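Local structure of protein Niban 2 (Homo sapiens, 7CTP) at residues Val37-Ser42 and Ser201-Pro206; Ile116-Tyr121 and Asp188-Cys193; Cys153-Pro158 and Tyr170-Thr175; Asn195-Asp200 and Gly230-Ile235; Leu346-Val351 and Leu411-Leu416. The protein may help to suppress apoptosis and may promote melanoma cell invasion in vitro, and is represented here by its PH domain and a large helical part. All blocks are in the same frame, centred on the assembly; numbering follows the deposited sequence.

In the fold
The five contacts run across the chain from the PH domain into the helical part. Contact 3 joins strands 157-162 and 169-173 of the PH sheet. Contact 2 lies about 21 Å from it, centre to centre, and sets a loop of the same domain against helix 176-194. Along the chain, contact 3 is nested within contact 2, and contact 2 within contact 1. Contact 4 touches both contact 2 and contact 1, with centres about 11 and 14 Å away, so continuous packing leads from the PH domain to helix 10-48. The segments of contacts 1 and 4 alternate in sequence. Contact 5 comes last, among helices and loops, its centre about 25 Å from contact 4.

Contact 1 of 5, residues Val37-Ser42 and Ser201-Pro206; sequences VALFNS and SKVEGP
Val203 meets Leu39 and Ser42 with the two branches of its side chain. From CB the methyls diverge. Val203 CG1 stands anti to the backbone N (chi1 180°) and lies 3.9 Å from Leu39 N, against the helix backbone, and 4.2 Å from Ala38 CB. Val203 CG2 lies beside it, 4.0 Å from Leu39 CD1 and 4.1 Å from Ser42 CB. An alanine in place of Val203 would probably open a gap beside Leu39 and Ser42, since both methyls that touch them would be gone. Ala38 CB also rests 3.6 Å from Val203 O.

No direct hydrogen bond joins 37-42 to 201-206; water takes that role. One water donates to Ala38 O at 2.7 Å and to Lys202 O at 2.8 Å, so it ties two carbonyls that cannot bond each other. A second water links Ser42 OG to Lys202 NZ, whose salt-bridge partner is Glu46. Ser42 OG also lies 3.4 Å from Lys202 CB. Val203 is the N-cap residue of helix 204-218. The arrangement is a helix start packed, partly through water, on the flank of the long helix 10-48.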
# COMPACT_ATOMS: atom_id res chain seq x y z
N VAL A 37 20.19 2.42 -9.91
CA VAL A 37 19.36 2.09 -11.06
C VAL A 37 18.08 2.92 -11.02
O VAL A 37 17.66 3.50 -12.03
CB VAL A 37 19.05 0.58 -11.08
CG1 VAL A 37 18.04 0.25 -12.19
CG2 VAL A 37 20.33 -0.25 -11.24
N ALA A 38 17.44 2.99 -9.85
CA ALA A 38 16.26 3.83 -9.69
C ALA A 38 16.56 5.28 -10.00
O ALA A 38 15.74 5.98 -10.61
CB ALA A 38 15.70 3.69 -8.28
N LEU A 39 17.73 5.76 -9.56
CA LEU A 39 18.14 7.14 -9.84
C LEU A 39 18.31 7.36 -11.33
O LEU A 39 17.82 8.35 -11.89
CB LEU A 39 19.43 7.46 -9.09
CG LEU A 39 20.00 8.87 -9.29
CD1 LEU A 39 19.05 9.91 -8.72
CD2 LEU A 39 21.36 8.97 -8.62
N PHE A 40 19.00 6.44 -12.00
CA PHE A 40 19.18 6.57 -13.45
C PHE A 40 17.84 6.59 -14.18
O PHE A 40 17.63 7.40 -15.09
CB PHE A 40 20.06 5.44 -13.98
CG PHE A 40 20.14 5.43 -15.48
CD1 PHE A 40 20.98 6.31 -16.14
CD2 PHE A 40 19.34 4.57 -16.22
CE1 PHE A 40 21.04 6.32 -17.52
CE2 PHE A 40 19.40 4.58 -17.61
CZ PHE A 40 20.26 5.45 -18.25
N ASN A 41 16.93 5.68 -13.82
CA ASN A 41 15.65 5.61 -14.53
C ASN A 41 14.85 6.89 -14.35
O ASN A 41 14.21 7.38 -15.29
CB ASN A 41 14.84 4.40 -14.06
CG ASN A 41 15.45 3.08 -14.50
OD1 ASN A 41 16.14 3.00 -15.51
ND2 ASN A 41 15.17 2.03 -13.73
N SER A 42 14.87 7.45 -13.14
CA SER A 42 14.12 8.67 -12.88
C SER A 42 14.74 9.83 -13.63
O SER A 42 14.04 10.63 -14.27
CB SER A 42 14.07 8.96 -11.38
OG SER A 42 13.43 10.20 -11.11
N SER A 201 7.15 9.00 -5.24
CA SER A 201 8.56 9.01 -4.90
C SER A 201 9.38 8.67 -6.14
O SER A 201 9.13 7.66 -6.80
CB SER A 201 8.86 8.02 -3.77
OG SER A 201 10.25 7.82 -3.64
N LYS A 202 10.34 9.52 -6.46
CA LYS A 202 11.07 9.33 -7.71
C LYS A 202 12.11 8.23 -7.60
O LYS A 202 12.28 7.45 -8.53
CB LYS A 202 11.74 10.64 -8.14
CG LYS A 202 10.78 11.81 -8.27
CD LYS A 202 11.49 13.06 -8.78
CE LYS A 202 10.53 13.97 -9.53
NZ LYS A 202 10.41 13.62 -10.98
N VAL A 203 12.81 8.16 -6.47
CA VAL A 203 13.99 7.31 -6.39
C VAL A 203 13.90 6.36 -5.21
O VAL A 203 14.03 5.14 -5.38
CB VAL A 203 15.27 8.16 -6.31
CG1 VAL A 203 16.50 7.27 -6.22
CG2 VAL A 203 15.36 9.08 -7.52
N GLU A 204 13.69 6.91 -4.00
CA GLU A 204 13.73 6.10 -2.79
C GLU A 204 12.66 5.01 -2.81
O GLU A 204 12.93 3.85 -2.44
CB GLU A 204 13.55 6.99 -1.56
CG GLU A 204 14.77 7.82 -1.22
CD GLU A 204 14.54 8.70 -0.00
OE1 GLU A 204 13.64 8.38 0.81
OE2 GLU A 204 15.27 9.71 0.13
N GLY A 205 11.44 5.36 -3.21
CA GLY A 205 10.35 4.42 -3.26
C GLY A 205 10.61 3.23 -4.16
O GLY A 205 10.59 2.08 -3.72
N PRO A 206 10.84 3.48 -5.46
CA PRO A 206 11.15 2.37 -6.37
C PRO A 206 12.38 1.57 -5.98
O PRO A 206 12.39 0.35 -6.15
CB PRO A 206 11.34 3.08 -7.73
CG PRO A 206 10.53 4.32 -7.61
CD PRO A 206 10.66 4.76 -6.18
O HOH W 1 13.12 5.42 -10.33
O HOH W 2 11.24 10.84 -12.24

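Contact 2 of 5, residues Ile116-Tyr121 and Asp188-Cys193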
# COMPACT_ATOMS: atom_id res chain seq x y z
N ILE A 116 -1.62 3.68 18.03
CA ILE A 116 -1.55 2.49 17.17
C ILE A 116 -1.48 2.91 15.70
O ILE A 116 -2.37 3.61 15.20
CB ILE A 116 -2.76 1.57 17.40
CG1 ILE A 116 -2.81 1.11 18.86
CG2 ILE A 116 -2.69 0.38 16.46
CD1 ILE A 116 -4.18 0.58 19.27
N ASN A 117 -0.43 2.46 15.02
CA ASN A 117 -0.36 2.51 13.56
C ASN A 117 -0.84 1.17 13.03
O ASN A 117 -0.27 0.13 13.37
CB ASN A 117 1.07 2.81 13.10
CG ASN A 117 1.23 2.80 11.58
OD1 ASN A 117 0.96 1.80 10.91
ND2 ASN A 117 1.70 3.92 11.03
N SER A 118 -1.89 1.18 12.22
CA SER A 118 -2.59 -0.06 11.86
C SER A 118 -2.15 -0.64 10.52
O SER A 118 -2.87 -1.45 9.93
CB SER A 118 -4.10 0.19 11.88
OG SER A 118 -4.45 1.23 10.99
N ALA A 119 -0.97 -0.28 10.02
CA ALA A 119 -0.49 -0.89 8.79
C ALA A 119 -0.39 -2.40 8.95
O ALA A 119 0.09 -2.89 9.98
CB ALA A 119 0.88 -0.31 8.40
N GLY A 120 -0.87 -3.13 7.95
CA GLY A 120 -0.80 -4.58 7.96
C GLY A 120 -1.89 -5.27 8.76
O GLY A 120 -1.89 -6.51 8.83
N TYR A 121 -2.81 -4.52 9.36
CA TYR A 121 -3.87 -5.11 10.16
C TYR A 121 -5.07 -5.46 9.30
O TYR A 121 -5.23 -4.97 8.17
CB TYR A 121 -4.30 -4.15 11.29
CG TYR A 121 -3.41 -4.24 12.51
CD1 TYR A 121 -2.20 -3.56 12.58
CD2 TYR A 121 -3.79 -5.01 13.61
CE1 TYR A 121 -1.38 -3.64 13.69
CE2 TYR A 121 -2.97 -5.10 14.74
CZ TYR A 121 -1.77 -4.41 14.77
OH TYR A 121 -0.96 -4.51 15.89
N ASP A 188 -10.42 2.85 7.13
CA ASP A 188 -9.72 4.02 6.60
C ASP A 188 -8.33 4.16 7.22
O ASP A 188 -7.37 4.50 6.52
CB ASP A 188 -10.52 5.30 6.87
CG ASP A 188 -11.79 5.41 6.05
OD1 ASP A 188 -12.08 4.50 5.23
OD2 ASP A 188 -12.52 6.43 6.22
N CYS A 189 -8.22 3.93 8.54
CA CYS A 189 -6.93 3.97 9.22
C CYS A 189 -5.95 2.98 8.59
O CYS A 189 -4.79 3.32 8.32
CB CYS A 189 -7.10 3.64 10.70
SG CYS A 189 -7.88 4.94 11.70
N ILE A 190 -6.39 1.73 8.41
CA ILE A 190 -5.52 0.70 7.85
C ILE A 190 -5.08 1.07 6.45
O ILE A 190 -3.90 0.96 6.09
CB ILE A 190 -6.23 -0.67 7.87
CG1 ILE A 190 -6.44 -1.14 9.31
CG2 ILE A 190 -5.44 -1.67 7.04
CD1 ILE A 190 -7.43 -2.30 9.42
N ARG A 191 -6.04 1.50 5.61
CA ARG A 191 -5.70 1.86 4.24
C ARG A 191 -4.70 3.00 4.20
O ARG A 191 -3.75 2.99 3.41
CB ARG A 191 -6.98 2.24 3.49
CG ARG A 191 -6.81 2.56 2.01
CD ARG A 191 -8.13 3.12 1.42
NE ARG A 191 -9.25 2.19 1.59
CZ ARG A 191 -10.25 2.37 2.45
NH1 ARG A 191 -11.21 1.46 2.53
NH2 ARG A 191 -10.29 3.45 3.22
N HIS A 192 -4.89 3.99 5.08
CA HIS A 192 -4.00 5.15 5.12
C HIS A 192 -2.60 4.74 5.57
O HIS A 192 -1.60 5.12 4.94
CB HIS A 192 -4.59 6.22 6.05
CG HIS A 192 -3.80 7.50 6.07
ND1 HIS A 192 -4.02 8.52 5.17
CD2 HIS A 192 -2.79 7.90 6.87
CE1 HIS A 192 -3.17 9.51 5.42
NE2 HIS A 192 -2.42 9.16 6.45
N CYS A 193 -2.51 3.97 6.66
CA CYS A 193 -1.20 3.53 7.15
C CYS A 193 -0.51 2.56 6.20
O CYS A 193 0.72 2.54 6.13
CB CYS A 193 -1.33 2.92 8.55
SG CYS A 193 -1.89 4.09 9.83
O HOH W 3 2.54 3.32 8.08
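Cys193, Ile190 and Ser118 carry this contact, in which a loop of the PH domain lies on helix 176-194, the helix that follows the last strand of the PH sheet. The loop joins strands 114-116 and 122-124. It makes a type II beta turn from Ser118 to Tyr121, with Gly120 at positive phi.

Ser118 points at the helix. Ser118 OG sits between its own N and carbonyl carbon (chi1 58°), which brings it 3.5 Å from Ile190 CG1 and 3.6 Å from Cys189 CB. It is close to Ile190 N, but the angle is too poor for a hydrogen bond. Ile190 packs against the turn. Ile190 CG2 is 3.5 Å from Tyr121 O, and Ile190 CD1 meets Tyr121 CB at 4.1 Å.

Cys193 packs against Asn117 to Ala119. Cys193 CB is 3.5 Å from Ala119 N, and Cys193 SG is 3.8 Å from Ser118 N. Asn117 shapes this part of the loop by an Asx turn: its OD1 accepts from Ala119 N, and also from Gln234 NE2 of helix 232-252. One water accepts from Asn117 ND2 at 3.1 Å and donates to Cys193 O at 2.8 Å.

Contact 3 of 5, residues Cys153-Pro158 and Tyr170-Thr175; sequences CPTQFP and YFCMMT
Phe157 O is approached by two groups from the facing strand. Met173 N donates to Phe157 O at 2.9 Å. Cys172 CA adds a weaker CA-H contact to Phe157 O at 3.3 Å. A matching CA-H contact runs from Pro158 CA to Phe171 O, where Pro158 and Cys172 form an antiparallel non-hydrogen-bonded pair.

Thr155 makes a second tie. Its OG1 lies between its own N and carbonyl carbon (chi1 82°). From there Thr155 OG1 accepts from Phe157 N at 3.2 Å, which makes an ST turn, and donates to Met173 O. The bond to Met173 O is modelled very short, so its exact length is doubtful. Thr155 OG1 also lies 3.4 Å from Cys172 CB. Cys172 SG lies against Pro154, 3.5 Å from Pro154 CD.

The Phe157 ring is held on several sides. Thr175 C lies 3.6 Å above one face of the Phe157 ring, offset toward the rim. Gln156 CB covers the opposite face over its centre. Met173 O is at the edge, in the ring plane. A water donates to both Gln156 OE1 and Met174 O, and so bridges Gln156 to Met174.

The two segments belong to the hairpin of strands 157-162 and 169-173 in the PH sheet. Strand 70-77 borders strand 169-173 on its other side. Trp84 of strand 84-91 packs on Cys172 and Cys153. Thr175 caps the start of helix 176-194 through Glu178 N, and that helix touches Phe157 and Met173.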
# COMPACT_ATOMS: atom_id res chain seq x y z
N CYS A 153 -16.74 -11.12 25.06
CA CYS A 153 -16.96 -9.67 25.02
C CYS A 153 -18.23 -9.27 25.79
O CYS A 153 -19.22 -10.00 25.76
CB CYS A 153 -17.07 -9.17 23.59
SG CYS A 153 -15.71 -9.65 22.53
N PRO A 154 -18.21 -8.10 26.43
CA PRO A 154 -19.40 -7.64 27.18
C PRO A 154 -20.57 -7.23 26.30
O PRO A 154 -21.67 -7.02 26.83
CB PRO A 154 -18.88 -6.43 27.97
CG PRO A 154 -17.38 -6.47 27.85
CD PRO A 154 -17.07 -7.18 26.59
N THR A 155 -20.38 -7.05 24.99
CA THR A 155 -21.46 -6.72 24.08
C THR A 155 -21.44 -7.69 22.91
O THR A 155 -20.52 -8.50 22.75
CB THR A 155 -21.36 -5.28 23.54
OG1 THR A 155 -20.43 -5.25 22.44
CG2 THR A 155 -20.90 -4.32 24.63
N GLN A 156 -22.48 -7.61 22.09
CA GLN A 156 -22.63 -8.46 20.91
C GLN A 156 -21.99 -7.88 19.66
O GLN A 156 -22.20 -8.41 18.57
CB GLN A 156 -24.12 -8.72 20.64
CG GLN A 156 -24.93 -9.09 21.86
CD GLN A 156 -25.78 -7.93 22.36
OE1 GLN A 156 -25.26 -6.94 22.88
NE2 GLN A 156 -27.10 -8.06 22.22
N PHE A 157 -21.22 -6.80 19.78
CA PHE A 157 -20.70 -6.08 18.62
C PHE A 157 -19.20 -5.87 18.78
O PHE A 157 -18.75 -4.76 19.10
CB PHE A 157 -21.44 -4.77 18.42
CG PHE A 157 -22.93 -4.94 18.41
CD1 PHE A 157 -23.56 -5.53 17.33
CD2 PHE A 157 -23.69 -4.56 19.51
CE1 PHE A 157 -24.94 -5.71 17.32
CE2 PHE A 157 -25.06 -4.74 19.51
CZ PHE A 157 -25.68 -5.31 18.42
N PRO A 158 -18.41 -6.90 18.56
CA PRO A 158 -16.96 -6.76 18.70
C PRO A 158 -16.33 -6.23 17.42
O PRO A 158 -16.91 -6.28 16.33
CB PRO A 158 -16.50 -8.20 18.98
CG PRO A 158 -17.48 -9.03 18.19
CD PRO A 158 -18.79 -8.28 18.18
N TYR A 170 -8.56 -5.95 20.89
CA TYR A 170 -9.93 -6.43 21.02
C TYR A 170 -10.80 -5.31 21.56
O TYR A 170 -10.56 -4.82 22.67
CB TYR A 170 -9.98 -7.65 21.94
CG TYR A 170 -8.88 -8.65 21.68
CD1 TYR A 170 -8.88 -9.43 20.53
CD2 TYR A 170 -7.82 -8.79 22.57
CE1 TYR A 170 -7.87 -10.35 20.28
CE2 TYR A 170 -6.80 -9.70 22.33
CZ TYR A 170 -6.83 -10.48 21.18
OH TYR A 170 -5.82 -11.39 20.94
N PHE A 171 -11.77 -4.89 20.76
CA PHE A 171 -12.72 -3.85 21.12
C PHE A 171 -14.13 -4.40 21.05
O PHE A 171 -14.40 -5.40 20.37
CB PHE A 171 -12.63 -2.65 20.16
CG PHE A 171 -11.25 -2.06 20.04
CD1 PHE A 171 -10.70 -1.33 21.07
CD2 PHE A 171 -10.52 -2.23 18.87
CE1 PHE A 171 -9.43 -0.77 20.95
CE2 PHE A 171 -9.25 -1.69 18.74
CZ PHE A 171 -8.71 -0.96 19.78
N CYS A 172 -15.06 -3.75 21.74
CA CYS A 172 -16.46 -3.98 21.41
C CYS A 172 -17.24 -2.68 21.61
O CYS A 172 -16.78 -1.74 22.28
CB CYS A 172 -17.07 -5.16 22.19
SG CYS A 172 -17.26 -4.96 23.93
N MET A 173 -18.38 -2.61 20.94
CA MET A 173 -19.25 -1.45 20.94
C MET A 173 -20.63 -1.84 21.44
O MET A 173 -21.00 -3.02 21.46
CB MET A 173 -19.36 -0.83 19.54
CG MET A 173 -18.07 -0.25 19.00
SD MET A 173 -17.02 -1.54 18.29
CE MET A 173 -15.48 -0.67 18.10
N MET A 174 -21.39 -0.83 21.81
CA MET A 174 -22.68 -1.07 22.44
C MET A 174 -23.77 -1.37 21.43
O MET A 174 -24.72 -2.10 21.73
CB MET A 174 -23.05 0.13 23.29
CG MET A 174 -24.10 -0.15 24.28
SD MET A 174 -23.77 0.70 25.82
CE MET A 174 -22.94 2.16 25.30
N THR A 175 -23.66 -0.81 20.22
CA THR A 175 -24.69 -0.91 19.21
C THR A 175 -24.07 -1.32 17.88
O THR A 175 -22.90 -1.02 17.61
CB THR A 175 -25.43 0.42 19.03
OG1 THR A 175 -24.52 1.40 18.51
CG2 THR A 175 -25.98 0.91 20.35
O HOH W 4 -24.72 -4.39 23.61

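Contact 4 of 5, residues Asn195-Asp200 and Gly230-Ile235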
# COMPACT_ATOMS: atom_id res chain seq x y z
N ASN A 195 -0.50 2.82 3.03
CA ASN A 195 0.02 3.66 1.95
C ASN A 195 1.20 4.49 2.45
O ASN A 195 1.21 5.72 2.46
CB ASN A 195 -1.12 4.53 1.43
CG ASN A 195 -0.78 5.26 0.14
OD1 ASN A 195 -0.27 4.67 -0.81
ND2 ASN A 195 -1.14 6.56 0.09
N GLY A 196 2.23 3.77 2.91
CA GLY A 196 3.31 4.40 3.64
C GLY A 196 4.49 4.88 2.82
O GLY A 196 5.35 5.58 3.35
N ILE A 197 4.55 4.50 1.54
CA ILE A 197 5.62 4.96 0.65
C ILE A 197 4.96 5.73 -0.50
O ILE A 197 4.26 5.12 -1.31
CB ILE A 197 6.45 3.79 0.11
CG1 ILE A 197 7.12 3.01 1.25
CG2 ILE A 197 7.48 4.28 -0.89
CD1 ILE A 197 7.76 1.72 0.79
N PRO A 198 5.17 7.04 -0.60
CA PRO A 198 4.49 7.83 -1.65
C PRO A 198 4.70 7.25 -3.04
O PRO A 198 5.83 6.96 -3.44
CB PRO A 198 5.13 9.22 -1.52
CG PRO A 198 5.62 9.28 -0.11
CD PRO A 198 5.99 7.88 0.30
N GLU A 199 3.60 7.07 -3.78
CA GLU A 199 3.69 6.46 -5.10
C GLU A 199 4.46 7.32 -6.09
O GLU A 199 5.01 6.80 -7.07
CB GLU A 199 2.29 6.14 -5.65
CG GLU A 199 2.28 5.73 -7.13
CD GLU A 199 0.90 5.46 -7.69
OE1 GLU A 199 0.43 4.31 -7.58
OE2 GLU A 199 0.29 6.40 -8.25
N ASP A 200 4.52 8.63 -5.87
CA ASP A 200 5.29 9.49 -6.75
C ASP A 200 6.67 9.81 -6.18
O ASP A 200 7.31 10.78 -6.62
CB ASP A 200 4.51 10.77 -7.05
CG ASP A 200 3.10 10.48 -7.52
OD1 ASP A 200 2.15 11.09 -6.99
OD2 ASP A 200 2.94 9.61 -8.41
N GLY A 230 2.70 -0.39 4.58
CA GLY A 230 3.29 0.43 5.61
C GLY A 230 4.49 1.18 5.06
O GLY A 230 4.72 1.26 3.84
N ASN A 231 5.27 1.75 5.97
CA ASN A 231 6.48 2.46 5.59
C ASN A 231 7.64 1.47 5.47
O ASN A 231 7.50 0.26 5.66
CB ASN A 231 6.78 3.58 6.59
CG ASN A 231 6.98 3.08 8.02
OD1 ASN A 231 7.64 2.08 8.26
ND2 ASN A 231 6.39 3.80 8.99
N GLU A 232 8.82 2.00 5.13
CA GLU A 232 9.96 1.14 4.83
C GLU A 232 10.33 0.25 6.02
O GLU A 232 10.63 -0.94 5.84
CB GLU A 232 11.17 1.99 4.43
CG GLU A 232 11.01 2.70 3.11
CD GLU A 232 10.50 4.11 3.28
OE1 GLU A 232 10.86 4.96 2.44
OE2 GLU A 232 9.74 4.37 4.24
N VAL A 233 10.35 0.82 7.22
CA VAL A 233 10.77 0.03 8.38
C VAL A 233 9.74 -1.06 8.69
O VAL A 233 10.10 -2.18 9.08
CB VAL A 233 11.03 0.93 9.60
CG1 VAL A 233 11.46 0.09 10.80
CG2 VAL A 233 12.12 1.96 9.27
N GLN A 234 8.45 -0.75 8.55
CA GLN A 234 7.42 -1.76 8.78
C GLN A 234 7.56 -2.90 7.79
O GLN A 234 7.43 -4.08 8.15
CB GLN A 234 6.04 -1.12 8.68
CG GLN A 234 5.71 -0.17 9.84
CD GLN A 234 4.38 0.53 9.65
OE1 GLN A 234 4.11 1.12 8.60
NE2 GLN A 234 3.53 0.50 10.68
N ILE A 235 7.81 -2.57 6.53
CA ILE A 235 7.95 -3.60 5.50
C ILE A 235 9.18 -4.46 5.75
O ILE A 235 9.13 -5.69 5.62
CB ILE A 235 7.97 -2.95 4.10
CG1 ILE A 235 6.60 -2.34 3.79
CG2 ILE A 235 8.43 -3.97 3.04
CD1 ILE A 235 6.63 -1.37 2.60
O HOH W 5 3.77 1.37 1.22
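Ile197 points its long branch at helix 232-252, where it meets Glu232 and Ile235. Ile197 CG1 is anti to the carbonyl carbon (chi1 -60°), and it lies 4.1 Å from Glu232 CD and 3.9 Å from Gly230 O. Ile197 CD1 goes further and touches Ile235 CD1 at 3.8 Å, methyl to methyl. The Ile197 side chain is set at a slant to both partners. Glu232 bends at chi2 (95°), which sets Glu232 CD beside Ile197 CG1, while Glu232 CG stays 4.1 Å from Ile197 CD1. An alanine at Ile197 would probably take away the contact to Ile235 CD1 and the Glu232 chain and open a gap beside them.

Helix 232-252 starts with a capping box. Asn231 is the N-cap residue. Asn231 OD1 accepts from Gln234 N at 3.0 Å, and Gln234 OE1 accepts in turn from Asn231 N at 2.9 Å, in the carbonyl plane on a lone pair.

Two glycines let the backbones come close. A side chain on Gly196 would run into the Gly230-Asn231 peptide, and Gly196 CA touches Gly230 O at 3.4 Å. Gly230 has backbone angles that call for glycine. A water lies 2.8 Å from Gly230 O and accepts a weak bond from Ile197 N. Phe208 of helix 204-218 packs on Ile197, Glu232 and Ile235. The other branch of Ile197, CG2, faces Gly205 CA of that same helix.

Contact 5 of 5, residues Leu346-Val351 and Leu411-Leu416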
# COMPACT_ATOMS: atom_id res chain seq x y z
N LEU A 346 -7.83 -8.97 -16.78
CA LEU A 346 -8.18 -7.56 -16.97
C LEU A 346 -9.66 -7.32 -16.69
O LEU A 346 -10.02 -6.34 -16.02
CB LEU A 346 -7.81 -7.12 -18.38
CG LEU A 346 -8.05 -5.66 -18.76
CD1 LEU A 346 -7.33 -4.73 -17.82
CD2 LEU A 346 -7.61 -5.42 -20.20
N GLU A 347 -10.53 -8.20 -17.19
CA GLU A 347 -11.96 -8.05 -16.96
C GLU A 347 -12.28 -8.07 -15.47
O GLU A 347 -13.08 -7.27 -14.98
CB GLU A 347 -12.77 -9.13 -17.69
CG GLU A 347 -14.29 -8.85 -17.66
CD GLU A 347 -15.14 -10.11 -17.76
OE1 GLU A 347 -14.71 -11.10 -18.39
OE2 GLU A 347 -16.26 -10.10 -17.19
N ALA A 348 -11.65 -8.99 -14.73
CA ALA A 348 -11.90 -9.09 -13.30
C ALA A 348 -11.51 -7.81 -12.57
O ALA A 348 -12.16 -7.41 -11.60
CB ALA A 348 -11.14 -10.28 -12.71
N LEU A 349 -10.45 -7.15 -13.03
CA LEU A 349 -9.98 -5.94 -12.37
C LEU A 349 -10.78 -4.72 -12.81
O LEU A 349 -11.01 -3.79 -12.02
CB LEU A 349 -8.51 -5.72 -12.68
CG LEU A 349 -7.78 -4.69 -11.84
CD1 LEU A 349 -7.66 -5.17 -10.39
CD2 LEU A 349 -6.41 -4.44 -12.44
N MET A 350 -11.19 -4.70 -14.08
CA MET A 350 -11.76 -3.50 -14.67
C MET A 350 -13.12 -3.17 -14.08
O MET A 350 -13.43 -2.00 -13.81
CB MET A 350 -11.87 -3.68 -16.17
CG MET A 350 -12.78 -4.75 -16.67
SD MET A 350 -13.60 -4.37 -18.24
CE MET A 350 -14.90 -3.27 -17.69
N VAL A 351 -13.95 -4.18 -13.90
CA VAL A 351 -15.36 -3.98 -13.57
C VAL A 351 -15.49 -3.29 -12.22
O VAL A 351 -16.07 -2.19 -12.16
CB VAL A 351 -16.13 -5.31 -13.64
CG1 VAL A 351 -17.57 -5.12 -13.16
CG2 VAL A 351 -16.11 -5.84 -15.06
N LEU A 411 -13.97 -7.67 -5.94
CA LEU A 411 -12.83 -8.06 -6.75
C LEU A 411 -12.37 -9.46 -6.39
O LEU A 411 -12.19 -9.77 -5.21
CB LEU A 411 -11.67 -7.08 -6.56
CG LEU A 411 -10.38 -7.51 -7.27
CD1 LEU A 411 -10.60 -7.58 -8.77
CD2 LEU A 411 -9.22 -6.59 -6.93
N ARG A 412 -12.18 -10.30 -7.41
CA ARG A 412 -11.57 -11.61 -7.24
C ARG A 412 -10.68 -11.88 -8.44
O ARG A 412 -11.17 -11.94 -9.57
CB ARG A 412 -12.62 -12.71 -7.07
CG ARG A 412 -13.38 -12.61 -5.75
CD ARG A 412 -14.32 -13.79 -5.52
NE ARG A 412 -13.61 -15.03 -5.22
CZ ARG A 412 -13.34 -15.97 -6.12
NH1 ARG A 412 -13.73 -15.82 -7.37
NH2 ARG A 412 -12.68 -17.07 -5.76
N LEU A 413 -9.38 -12.04 -8.20
CA LEU A 413 -8.39 -12.21 -9.26
C LEU A 413 -7.78 -13.60 -9.19
O LEU A 413 -7.43 -14.07 -8.10
CB LEU A 413 -7.26 -11.17 -9.14
CG LEU A 413 -7.55 -9.70 -9.43
CD1 LEU A 413 -6.41 -8.83 -8.92
CD2 LEU A 413 -7.78 -9.47 -10.91
N ASP A 414 -7.68 -14.26 -10.34
CA ASP A 414 -6.90 -15.48 -10.44
C ASP A 414 -5.44 -15.14 -10.70
O ASP A 414 -5.12 -14.11 -11.28
CB ASP A 414 -7.41 -16.37 -11.58
CG ASP A 414 -8.57 -17.25 -11.18
OD1 ASP A 414 -9.09 -17.12 -10.05
OD2 ASP A 414 -8.97 -18.09 -12.02
N GLY A 415 -4.55 -16.01 -10.23
CA GLY A 415 -3.17 -15.97 -10.64
C GLY A 415 -3.01 -16.72 -11.95
O GLY A 415 -3.97 -17.15 -12.58
N LEU A 416 -1.75 -16.88 -12.36
CA LEU A 416 -1.47 -17.56 -13.60
C LEU A 416 -1.29 -19.07 -13.42
O LEU A 416 -0.79 -19.75 -14.32
CB LEU A 416 -0.24 -16.93 -14.27
CG LEU A 416 -0.63 -15.68 -15.05
CD1 LEU A 416 0.60 -14.99 -15.59
CD2 LEU A 416 -1.59 -16.03 -16.19
O HOH W 6 -13.61 -9.08 -10.00
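Ala348 and Leu349 face Leu411 and Leu413 where an irregular, extended loop is laid across helix 342-378. The loop lies between helices 402-405 and 422-455. The contact is held by fitted apolar shapes, with no direct hydrogen bond across it.

Leu349 supplies one bump. Its CG is anti to the backbone N (chi1 -166°), and Leu349 CD1 fits the notch between two loop leucines, 4.1 Å from Leu411 CD2 and 4.1 Å from Leu413 CD1. Ala348 supplies the smaller bump. Ala348 CB sits against the loop backbone, 3.6 Å from Arg412 O and 3.9 Å from Leu413 CD2. The loop fills hollows in return. Leu413 CD2 lies over the step between Ala348 and Leu349, 4.1 Å from Leu349 N.

Phe491 and Ala494 of helix 464-511 also touch Leu349. Helix 422-455 also touches the loop leucines: Phe428 packs on Leu413, and Thr425 on Leu411. The loop is thus wedged between helices in the helical part of the chain. A water accepts from Arg412 N and donates to Ala348 O. Leu411 CD1 presses on the same carbonyl, to within 3.2 Å of Ala348 O.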